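Local coordinates for ferritin heavy chain (Trichoplusia ni, PDB 1Z6O), which oxidises ferrous iron with dioxygen for storage as ferric mineral inside a secreted shell of twelve heavy and twelve light chains, at residues Y139-V142 against D143-G147; K73-E76 against Y77-R81; E175-G178 against E179-D183; A35-Q38 against Y39-M42. All coordinates share one frame; numbering follows the deposited sequence.

Contact 1: Y139-V142 against D143-G147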
loop_
_atom_site.group_PDB
_atom_site.type_symbol
_atom_site.label_atom_id
_atom_site.label_comp_id
_atom_site.label_asym_id
_atom_site.label_seq_id
_atom_site.Cartn_x
_atom_site.Cartn_y
_atom_site.Cartn_z
ATOM N N TYR M 139 -51.600 16.963 -16.492
ATOM C CA TYR M 139 -50.343 17.702 -16.389
ATOM C C TYR M 139 -49.089 16.843 -16.295
ATOM O O TYR M 139 -48.102 17.089 -16.989
ATOM C CB TYR M 139 -50.367 18.629 -15.166
ATOM C CG TYR M 139 -51.504 19.629 -15.178
ATOM C CD1 TYR M 139 -52.554 19.526 -14.266
ATOM C CD2 TYR M 139 -51.520 20.681 -16.095
ATOM C CE1 TYR M 139 -53.599 20.454 -14.259
ATOM C CE2 TYR M 139 -52.565 21.619 -16.099
ATOM C CZ TYR M 139 -53.594 21.493 -15.175
ATOM O OH TYR M 139 -54.606 22.423 -15.148
ATOM N N HIS M 140 -49.125 15.850 -15.418
ATOM C CA HIS M 140 -47.946 15.029 -15.211
ATOM C C HIS M 140 -47.530 14.196 -16.412
ATOM O O HIS M 140 -46.344 14.148 -16.749
ATOM C CB HIS M 140 -48.128 14.136 -13.985
ATOM C CG HIS M 140 -46.891 13.370 -13.630
ATOM N ND1 HIS M 140 -46.700 12.054 -13.997
ATOM C CD2 HIS M 140 -45.756 13.754 -12.996
ATOM C CE1 HIS M 140 -45.499 11.659 -13.602
ATOM N NE2 HIS M 140 -44.904 12.671 -12.994
ATOM N N LEU M 141 -48.480 13.541 -17.069
ATOM C CA LEU M 141 -48.115 12.737 -18.234
ATOM C C LEU M 141 -47.630 13.636 -19.369
ATOM O O LEU M 141 -46.670 13.306 -20.058
ATOM C CB LEU M 141 -49.299 11.869 -18.704
ATOM C CG LEU M 141 -49.064 11.045 -19.993
ATOM C CD1 LEU M 141 -47.769 10.226 -19.899
ATOM C CD2 LEU M 141 -50.272 10.116 -20.214
ATOM N N VAL M 142 -48.288 14.774 -19.568
ATOM C CA VAL M 142 -47.862 15.700 -20.619
ATOM C C VAL M 142 -46.398 16.106 -20.378
ATOM O O VAL M 142 -45.572 16.128 -21.298
ATOM C CB VAL M 142 -48.780 16.945 -20.634
ATOM C CG1 VAL M 142 -48.148 18.083 -21.469
ATOM C CG2 VAL M 142 -50.156 16.545 -21.219
ATOM N N ASP M 143 -46.087 16.407 -19.126
ATOM C CA ASP M 143 -44.735 16.805 -18.729
ATOM C C ASP M 143 -43.733 15.672 -18.963
ATOM O O ASP M 143 -42.620 15.898 -19.437
ATOM C CB ASP M 143 -44.729 17.176 -17.243
ATOM C CG ASP M 143 -43.332 17.491 -16.733
ATOM O OD1 ASP M 143 -42.869 18.590 -17.031
ATOM O OD2 ASP M 143 -42.703 16.638 -16.069
ATOM N N TYR M 144 -44.131 14.452 -18.626
ATOM C CA TYR M 144 -43.273 13.284 -18.816
ATOM C C TYR M 144 -42.972 13.054 -20.304
ATOM O O TYR M 144 -41.821 12.824 -20.699
ATOM C CB TYR M 144 -43.964 12.051 -18.233
ATOM C CG TYR M 144 -43.163 10.778 -18.366
ATOM C CD1 TYR M 144 -41.894 10.668 -17.790
ATOM C CD2 TYR M 144 -43.679 9.676 -19.040
ATOM C CE1 TYR M 144 -41.160 9.485 -17.878
ATOM C CE2 TYR M 144 -42.952 8.480 -19.132
ATOM C CZ TYR M 144 -41.697 8.397 -18.546
ATOM O OH TYR M 144 -40.981 7.224 -18.615
ATOM N N LEU M 145 -44.007 13.104 -21.136
ATOM C CA LEU M 145 -43.811 12.904 -22.573
ATOM C C LEU M 145 -42.968 14.021 -23.179
ATOM O O LEU M 145 -42.176 13.791 -24.092
ATOM C CB LEU M 145 -45.163 12.859 -23.296
ATOM C CG LEU M 145 -46.026 11.635 -22.937
ATOM C CD1 LEU M 145 -47.415 11.779 -23.543
ATOM C CD2 LEU M 145 -45.345 10.360 -23.444
ATOM N N THR M 146 -43.145 15.233 -22.677
ATOM C CA THR M 146 -42.407 16.365 -23.218
ATOM C C THR M 146 -40.933 16.367 -22.800
ATOM O O THR M 146 -40.041 16.497 -23.640
ATOM C CB THR M 146 -43.038 17.704 -22.774
ATOM O OG1 THR M 146 -44.402 17.765 -23.212
ATOM C CG2 THR M 146 -42.273 18.882 -23.381
ATOM N N GLY M 147 -40.686 16.198 -21.506
ATOM C CA GLY M 147 -39.325 16.250 -20.994
ATOM C C GLY M 147 -38.459 15.023 -21.191
ATOM O O GLY M 147 -37.234 15.121 -21.214
HETATM O O HOH W 1 -43.765 14.332 -15.391
#

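Contact 2: K73-E76 against Y77-R81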
loop_
_atom_site.group_PDB
_atom_site.type_symbol
_atom_site.label_atom_id
_atom_site.label_comp_id
_atom_site.label_asym_id
_atom_site.label_seq_id
_atom_site.Cartn_x
_atom_site.Cartn_y
_atom_site.Cartn_z
ATOM N N LYS M 73 -41.254 1.781 -21.075
ATOM C CA LYS M 73 -41.431 2.963 -20.226
ATOM C C LYS M 73 -42.875 3.470 -20.257
ATOM O O LYS M 73 -43.400 3.905 -19.233
ATOM C CB LYS M 73 -40.498 4.107 -20.651
ATOM C CG LYS M 73 -39.026 3.866 -20.328
ATOM C CD LYS M 73 -38.156 5.025 -20.826
ATOM C CE LYS M 73 -38.539 6.338 -20.149
ATOM N NZ LYS M 73 -37.710 7.497 -20.597
ATOM N N LEU M 74 -43.509 3.434 -21.427
ATOM C CA LEU M 74 -44.900 3.892 -21.535
ATOM C C LEU M 74 -45.817 2.936 -20.779
ATOM O O LEU M 74 -46.764 3.363 -20.117
ATOM C CB LEU M 74 -45.320 3.973 -23.009
ATOM C CG LEU M 74 -44.549 5.034 -23.815
ATOM C CD1 LEU M 74 -44.911 4.900 -25.296
ATOM C CD2 LEU M 74 -44.894 6.449 -23.303
ATOM N N ILE M 75 -45.547 1.638 -20.893
ATOM C CA ILE M 75 -46.339 0.644 -20.171
ATOM C C ILE M 75 -46.176 0.866 -18.658
ATOM O O ILE M 75 -47.159 0.832 -17.908
ATOM C CB ILE M 75 -45.890 -0.798 -20.537
ATOM C CG1 ILE M 75 -46.316 -1.111 -21.979
ATOM C CG2 ILE M 75 -46.494 -1.818 -19.545
ATOM C CD1 ILE M 75 -45.666 -2.381 -22.556
ATOM N N GLU M 76 -44.943 1.089 -18.202
ATOM C CA GLU M 76 -44.714 1.327 -16.769
ATOM C C GLU M 76 -45.455 2.573 -16.291
ATOM O O GLU M 76 -45.916 2.624 -15.152
ATOM C CB GLU M 76 -43.216 1.499 -16.465
ATOM C CG GLU M 76 -42.393 0.225 -16.654
ATOM C CD GLU M 76 -42.600 -0.789 -15.539
ATOM O OE1 GLU M 76 -42.304 -1.982 -15.762
ATOM O OE2 GLU M 76 -43.044 -0.400 -14.432
ATOM N N TYR M 77 -45.550 3.590 -17.142
ATOM C CA TYR M 77 -46.255 4.808 -16.739
ATOM C C TYR M 77 -47.739 4.469 -16.503
ATOM O O TYR M 77 -48.325 4.856 -15.492
ATOM C CB TYR M 77 -46.138 5.898 -17.824
ATOM C CG TYR M 77 -46.714 7.212 -17.347
ATOM C CD1 TYR M 77 -45.902 8.160 -16.723
ATOM C CD2 TYR M 77 -48.093 7.447 -17.392
ATOM C CE1 TYR M 77 -46.450 9.310 -16.137
ATOM C CE2 TYR M 77 -48.655 8.590 -16.808
ATOM C CZ TYR M 77 -47.825 9.510 -16.177
ATOM O OH TYR M 77 -48.367 10.600 -15.530
ATOM N N LEU M 78 -48.354 3.753 -17.439
ATOM C CA LEU M 78 -49.762 3.381 -17.272
ATOM C C LEU M 78 -49.963 2.563 -15.986
ATOM O O LEU M 78 -50.928 2.773 -15.250
ATOM C CB LEU M 78 -50.254 2.567 -18.484
ATOM C CG LEU M 78 -50.304 3.319 -19.829
ATOM C CD1 LEU M 78 -50.848 2.389 -20.915
ATOM C CD2 LEU M 78 -51.196 4.561 -19.707
ATOM N N LEU M 79 -49.054 1.629 -15.715
ATOM C CA LEU M 79 -49.169 0.796 -14.514
ATOM C C LEU M 79 -49.082 1.651 -13.250
ATOM O O LEU M 79 -49.811 1.421 -12.280
ATOM C CB LEU M 79 -48.058 -0.270 -14.489
ATOM C CG LEU M 79 -48.165 -1.384 -15.549
ATOM C CD1 LEU M 79 -46.823 -2.130 -15.648
ATOM C CD2 LEU M 79 -49.306 -2.356 -15.170
ATOM N N MET M 80 -48.180 2.631 -13.255
ATOM C CA MET M 80 -48.020 3.511 -12.096
ATOM C C MET M 80 -49.309 4.295 -11.819
ATOM O O MET M 80 -49.638 4.566 -10.661
ATOM C CB MET M 80 -46.866 4.505 -12.325
ATOM C CG MET M 80 -46.805 5.616 -11.261
ATOM S SD MET M 80 -45.531 6.869 -11.574
ATOM C CE MET M 80 -46.339 7.772 -12.978
ATOM N N ARG M 81 -50.026 4.664 -12.881
ATOM C CA ARG M 81 -51.273 5.424 -12.742
ATOM C C ARG M 81 -52.483 4.551 -12.381
ATOM O O ARG M 81 -53.599 5.056 -12.230
ATOM C CB ARG M 81 -51.554 6.228 -14.030
ATOM C CG ARG M 81 -50.544 7.382 -14.264
ATOM C CD ARG M 81 -50.696 8.494 -13.203
ATOM N NE ARG M 81 -51.974 9.204 -13.344
ATOM C CZ ARG M 81 -52.207 10.196 -14.208
ATOM N NH1 ARG M 81 -51.247 10.631 -15.025
ATOM N NH2 ARG M 81 -53.418 10.748 -14.273
#

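Contact 3: E175-G178 against E179-D183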
loop_
_atom_site.group_PDB
_atom_site.type_symbol
_atom_site.label_atom_id
_atom_site.label_comp_id
_atom_site.label_asym_id
_atom_site.label_seq_id
_atom_site.Cartn_x
_atom_site.Cartn_y
_atom_site.Cartn_z
ATOM N N GLU M 175 -18.967 6.041 -53.190
ATOM C CA GLU M 175 -19.962 5.187 -52.571
ATOM C C GLU M 175 -19.389 4.035 -51.742
ATOM O O GLU M 175 -19.777 3.848 -50.593
ATOM C CB GLU M 175 -20.896 4.648 -53.658
ATOM C CG GLU M 175 -21.866 3.582 -53.192
ATOM C CD GLU M 175 -22.720 3.052 -54.340
ATOM O OE1 GLU M 175 -23.139 1.875 -54.278
ATOM O OE2 GLU M 175 -22.972 3.817 -55.300
ATOM N N ALA M 176 -18.456 3.276 -52.304
ATOM C CA ALA M 176 -17.915 2.127 -51.580
ATOM C C ALA M 176 -16.934 2.468 -50.474
ATOM O O ALA M 176 -17.078 1.999 -49.343
ATOM C CB ALA M 176 -17.262 1.145 -52.568
ATOM N N LEU M 177 -15.927 3.274 -50.787
ATOM C CA LEU M 177 -14.938 3.611 -49.774
ATOM C C LEU M 177 -15.528 4.539 -48.723
ATOM O O LEU M 177 -15.219 4.421 -47.540
ATOM C CB LEU M 177 -13.705 4.249 -50.423
ATOM C CG LEU M 177 -12.553 4.590 -49.473
ATOM C CD1 LEU M 177 -12.151 3.363 -48.635
ATOM C CD2 LEU M 177 -11.373 5.093 -50.308
ATOM N N GLY M 178 -16.378 5.462 -49.155
ATOM C CA GLY M 178 -16.996 6.377 -48.209
ATOM C C GLY M 178 -17.841 5.631 -47.187
ATOM O O GLY M 178 -17.731 5.873 -45.979
ATOM N N GLU M 179 -18.683 4.712 -47.651
ATOM C CA GLU M 179 -19.521 3.961 -46.720
ATOM C C GLU M 179 -18.680 3.021 -45.855
ATOM O O GLU M 179 -18.969 2.820 -44.673
ATOM C CB GLU M 179 -20.587 3.158 -47.474
ATOM C CG GLU M 179 -21.724 2.681 -46.565
ATOM C CD GLU M 179 -22.798 1.909 -47.325
ATOM O OE1 GLU M 179 -22.671 0.670 -47.438
ATOM O OE2 GLU M 179 -23.758 2.544 -47.825
ATOM N N PHE M 180 -17.632 2.439 -46.433
ATOM C CA PHE M 180 -16.774 1.543 -45.663
ATOM C C PHE M 180 -16.150 2.276 -44.468
ATOM O O PHE M 180 -16.180 1.786 -43.336
ATOM C CB PHE M 180 -15.649 0.982 -46.546
ATOM C CG PHE M 180 -14.678 0.103 -45.798
ATOM C CD1 PHE M 180 -14.938 -1.260 -45.630
ATOM C CD2 PHE M 180 -13.517 0.641 -45.246
ATOM C CE1 PHE M 180 -14.045 -2.078 -44.920
ATOM C CE2 PHE M 180 -12.610 -0.168 -44.531
ATOM C CZ PHE M 180 -12.878 -1.530 -44.369
ATOM N N ILE M 181 -15.573 3.448 -44.723
ATOM C CA ILE M 181 -14.937 4.221 -43.659
ATOM C C ILE M 181 -15.968 4.693 -42.628
ATOM O O ILE M 181 -15.746 4.597 -41.419
ATOM C CB ILE M 181 -14.196 5.450 -44.250
ATOM C CG1 ILE M 181 -12.983 4.966 -45.062
ATOM C CG2 ILE M 181 -13.748 6.407 -43.122
ATOM C CD1 ILE M 181 -12.320 6.074 -45.888
ATOM N N PHE M 182 -17.092 5.207 -43.113
ATOM C CA PHE M 182 -18.153 5.698 -42.230
ATOM C C PHE M 182 -18.648 4.565 -41.321
ATOM O O PHE M 182 -18.873 4.757 -40.119
ATOM C CB PHE M 182 -19.308 6.231 -43.086
ATOM C CG PHE M 182 -20.378 6.944 -42.296
ATOM C CD1 PHE M 182 -20.308 8.322 -42.089
ATOM C CD2 PHE M 182 -21.458 6.237 -41.774
ATOM C CE1 PHE M 182 -21.312 8.994 -41.365
ATOM C CE2 PHE M 182 -22.472 6.897 -41.047
ATOM C CZ PHE M 182 -22.395 8.275 -40.846
ATOM N N ASP M 183 -18.807 3.382 -41.905
ATOM C CA ASP M 183 -19.266 2.199 -41.173
ATOM C C ASP M 183 -18.300 1.846 -40.042
ATOM O O ASP M 183 -18.727 1.539 -38.929
ATOM C CB ASP M 183 -19.387 1.002 -42.135
ATOM C CG ASP M 183 -19.844 -0.280 -41.434
ATOM O OD1 ASP M 183 -21.018 -0.337 -41.014
ATOM O OD2 ASP M 183 -19.031 -1.226 -41.300
#

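Contact 4: A35-Q38 against Y39-M42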
loop_
_atom_site.group_PDB
_atom_site.type_symbol
_atom_site.label_atom_id
_atom_site.label_comp_id
_atom_site.label_asym_id
_atom_site.label_seq_id
_atom_site.Cartn_x
_atom_site.Cartn_y
_atom_site.Cartn_z
ATOM N N ALA M 35 -41.686 0.194 -34.333
ATOM C CA ALA M 35 -40.390 0.771 -34.668
ATOM C C ALA M 35 -39.274 -0.208 -34.279
ATOM O O ALA M 35 -38.313 -0.359 -35.034
ATOM C CB ALA M 35 -40.194 2.120 -33.953
ATOM N N SER M 36 -39.392 -0.885 -33.129
ATOM C CA SER M 36 -38.340 -1.829 -32.739
ATOM C C SER M 36 -38.213 -2.934 -33.780
ATOM O O SER M 36 -37.101 -3.342 -34.108
ATOM C CB SER M 36 -38.573 -2.465 -31.341
ATOM O OG SER M 36 -39.575 -3.486 -31.345
ATOM N N LEU M 37 -39.338 -3.402 -34.314
ATOM C CA LEU M 37 -39.305 -4.470 -35.318
ATOM C C LEU M 37 -38.704 -3.993 -36.636
ATOM O O LEU M 37 -37.994 -4.744 -37.307
ATOM C CB LEU M 37 -40.716 -5.018 -35.570
ATOM C CG LEU M 37 -41.457 -5.477 -34.304
ATOM C CD1 LEU M 37 -42.841 -6.000 -34.660
ATOM C CD2 LEU M 37 -40.661 -6.553 -33.615
ATOM N N GLN M 38 -38.985 -2.751 -37.015
ATOM C CA GLN M 38 -38.433 -2.236 -38.266
ATOM C C GLN M 38 -36.909 -2.065 -38.130
ATOM O O GLN M 38 -36.168 -2.308 -39.083
ATOM C CB GLN M 38 -39.108 -0.906 -38.654
ATOM C CG GLN M 38 -38.590 -0.328 -39.978
ATOM C CD GLN M 38 -38.845 -1.258 -41.158
ATOM O OE1 GLN M 38 -39.912 -1.231 -41.762
ATOM N NE2 GLN M 38 -37.867 -2.105 -41.474
ATOM N N TYR M 39 -36.438 -1.646 -36.952
ATOM C CA TYR M 39 -34.993 -1.512 -36.733
ATOM C C TYR M 39 -34.327 -2.890 -36.727
ATOM O O TYR M 39 -33.188 -3.026 -37.178
ATOM C CB TYR M 39 -34.698 -0.782 -35.414
ATOM C CG TYR M 39 -34.789 0.724 -35.533
ATOM C CD1 TYR M 39 -35.528 1.480 -34.620
ATOM C CD2 TYR M 39 -34.078 1.401 -36.530
ATOM C CE1 TYR M 39 -35.553 2.889 -34.691
ATOM C CE2 TYR M 39 -34.090 2.796 -36.608
ATOM C CZ TYR M 39 -34.824 3.532 -35.690
ATOM O OH TYR M 39 -34.793 4.908 -35.767
ATOM N N LEU M 40 -35.012 -3.914 -36.209
ATOM C CA LEU M 40 -34.424 -5.264 -36.230
ATOM C C LEU M 40 -34.172 -5.677 -37.676
ATOM O O LEU M 40 -33.168 -6.317 -37.979
ATOM C CB LEU M 40 -35.361 -6.319 -35.616
ATOM C CG LEU M 40 -35.420 -6.534 -34.106
ATOM C CD1 LEU M 40 -36.377 -7.713 -33.811
ATOM C CD2 LEU M 40 -34.010 -6.839 -33.570
ATOM N N ALA M 41 -35.104 -5.344 -38.565
ATOM C CA ALA M 41 -34.945 -5.705 -39.974
ATOM C C ALA M 41 -33.765 -4.954 -40.600
ATOM O O ALA M 41 -33.087 -5.490 -41.479
ATOM C CB ALA M 41 -36.248 -5.421 -40.750
ATOM N N MET M 42 -33.519 -3.717 -40.167
ATOM C CA MET M 42 -32.372 -2.972 -40.690
ATOM C C MET M 42 -31.090 -3.628 -40.189
ATOM O O MET M 42 -30.127 -3.782 -40.941
ATOM C CB MET M 42 -32.396 -1.511 -40.230
ATOM C CG MET M 42 -33.503 -0.682 -40.854
ATOM S SD MET M 42 -33.277 1.084 -40.411
ATOM C CE MET M 42 -34.687 1.825 -41.273
#

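Contact 1: Y139-V142 against D143-G147
Four i to i+4 backbone bonds join Tyr-139 to Val-142 with Asp-143 to Thr-146 in the opening turns of helix 139-168. The straightest runs from Leu-145 N to Leu-141 O, with an N-H...O angle of 171°. Val-142 O takes two donors: Thr-146 N at 2.9 Å and Thr-146 OG1 at 2.8 Å, reaching it from opposite faces of the carbonyl plane. Thr-146 OG1 sits beside its own backbone N (chi1 -59°), which folds the hydroxyl back onto the preceding turn, above the carbonyl plane. A valine in place of Thr-146 has no hydroxyl and would probably leave Val-142 O with the amide as its one donor from this turn. One water donates to both His-140 O and Asp-143 OD2, the latter at 2.6 Å, so the carboxylate is tied to the turn before it. The helix belongs to the four-helix bundle of ferritin, and its buried side carries Leu-141 and Leu-145. Leu-141 CD1 packs on Leu-145 CG at 3.8 Å, the two side chains crossing at a slant, and the same methyl meets the edge of the Tyr-144 ring near its plane, 4.2 Å from CD2. Helix 105-132 covers Leu-145 and Thr-146, while Leu-141 also touches Met-25 of helix 19-47. At the subunit boundary the His-140 ring is hydrogen-bonded at both nitrogens, ND1 to Tyr-77 OH of helix 54-80 and NE2 to Glu-151 OE1 of a neighbouring heavy chain.

Contact 2: K73-E76 against Y77-R81
Tyr-77 OH, on the last turn of helix 54-80, is held from two directions: Arg-81 NH1 donates to it at 2.9 Å, and His-140 ND1 of helix 139-168 shares a hydrogen bond with it. The phenol oxygen lies only 8° out of the guanidinium plane, although the N-H...O angle of 141° shows a bent bond. Tyr-77 can reach this position because its CG is anti to the backbone N (chi1 -173°), which carries the ring away from residues 73-76. Arg-81 curls through three successive bends to bring its guanidinium back alongside, with Tyr-77 CZ at the edge of that group.

Across the segments the backbone supplies four i to i+4 bonds. Leu-79 N meets Ile-75 O at 3.0 Å in the carbonyl plane, whereas Tyr-77 N is tilted from the plane of Lys-73 O. On another side of the helix, Ile-75 and Leu-79 lie side by side and point the same way, CG2 of the former 3.9 Å from CD1 of the latter. Leu-79 CG also rests 3.4 Å from Ile-75 O. Both side chains pack against a neighbouring ferritin light chain, and Leu-74 and Leu-78 touch Ile-29 of helix 19-47.

Arg-81 NH1 also forms a salt bridge with Asp-138, and its guanidinium makes a cation-pi contact with Tyr-154 of a neighbouring heavy chain. The positive charge beside Tyr-77 OH would probably polarise the phenol, while the buried guanidinium has a carboxylate to balance it.

Contact 3: E175-G178 against E179-D183
This is a local i to i+4 contact within the short helix 175-186, the last helix of the ferritin subunit, its centre about 27 Å from the centre of the chain. Leu-177 and Ile-181 provide its apolar part: CD1 of Leu-177 lies 3.9 Å from CD1 of Ile-181, the two branches crossing at an angle. Leu-177 CG is anti to the backbone N (chi1 -177°), which swings the methyl forward along the helix, while Ile-181 CG1 rests 3.4 Å from Leu-177 O. A valine replacing Ile-181 would lack CD1 and would probably leave Leu-177 CD1 without its closest partner one turn away.

The backbone bonds are uneven. Ile-181 N to Leu-177 O is 3.0 Å with an N-H...O angle of 169°, but Glu-179 N to Glu-175 O is stretched to 3.3 Å, its donor standing 45° out of the carbonyl plane. Phe-182 N closes on Gly-178 O at 3.0 Å.

Glu-179 reaches out to a salt bridge with Arg-53, which ties the helix to the segment before helix 54-80. Phe-182 packs on Leu-167 of helix 139-168, while Leu-177 and Phe-180 turn to neighbouring ferritin light chains, where Phe-180 meets Tyr-207 and Phe-188 edge-to-face.

Contact 4: A35-Q38 against Y39-M42
Backbone hydrogen bonds join Ala-35 to Gln-38 with Tyr-39 to Met-42 by four i to i+4 links. Tyr-39 N to Ala-35 O is 3.0 Å long with an N-H...O angle of 160°; Ala-41 N to Leu-37 O and Met-42 N to Gln-38 O are longer, both 3.2 Å.

The close contacts of side chains with the backbone centre on Tyr-39. Its CG stays beside the backbone N (chi1 -82°), which lays the ring back along the preceding turn and brings CD1 to 3.4 Å from Ala-35 O. That carbonyl thus has the amide of Tyr-39 as its donor and the ring carbon at its flank. Met-42 runs extended beyond CG, which lies 3.6 Å from Gln-38 O.

Between side chains the touching is lighter. Gln-38 bends at chi2 (61°), bringing NE2 within 3.8 Å of Ala-41 CB, and the amide nitrogen is hydrogen-bonded to Arg-99 O. Leu-37 CD2 and Leu-40 CD1 stand 4.4 Å apart, and both leucines pack on Leu-49 of a neighbouring ferritin light chain.

The polar end of Tyr-39 leads to the diiron ferroxidase site: its OH is hydrogen-bonded to Glu-116, a probable ligand of the second iron. Helix 54-80 borders the Tyr-39 ring through Ala-63, Ala-64 and Glu-67, and helix 105-132 supplies Ala-112 beside that ring and Met-115 against Gln-38 and Met-42.

Along the chain the order is contact 4 on helix 19-47, contact 2 on helix 54-80, contact 1 on helix 139-168 and contact 3 on helix 175-186. Contacts 1 and 2, centres about 13 Å apart, touch directly, through the His-140 and Tyr-77 pair and through the rings of Tyr-144 and Tyr-77. They join two bundle helices on one side of the chain's centre, where both reach a second heavy chain. Contact 4 lies about 23 Å from both contact 2 and contact 3 between centres, beside the iron site. Contact 3, its centre about 41 Å from that of contact 1, is at the far end, against light chains. Bundle, iron site and shell interfaces are spread along one subunit.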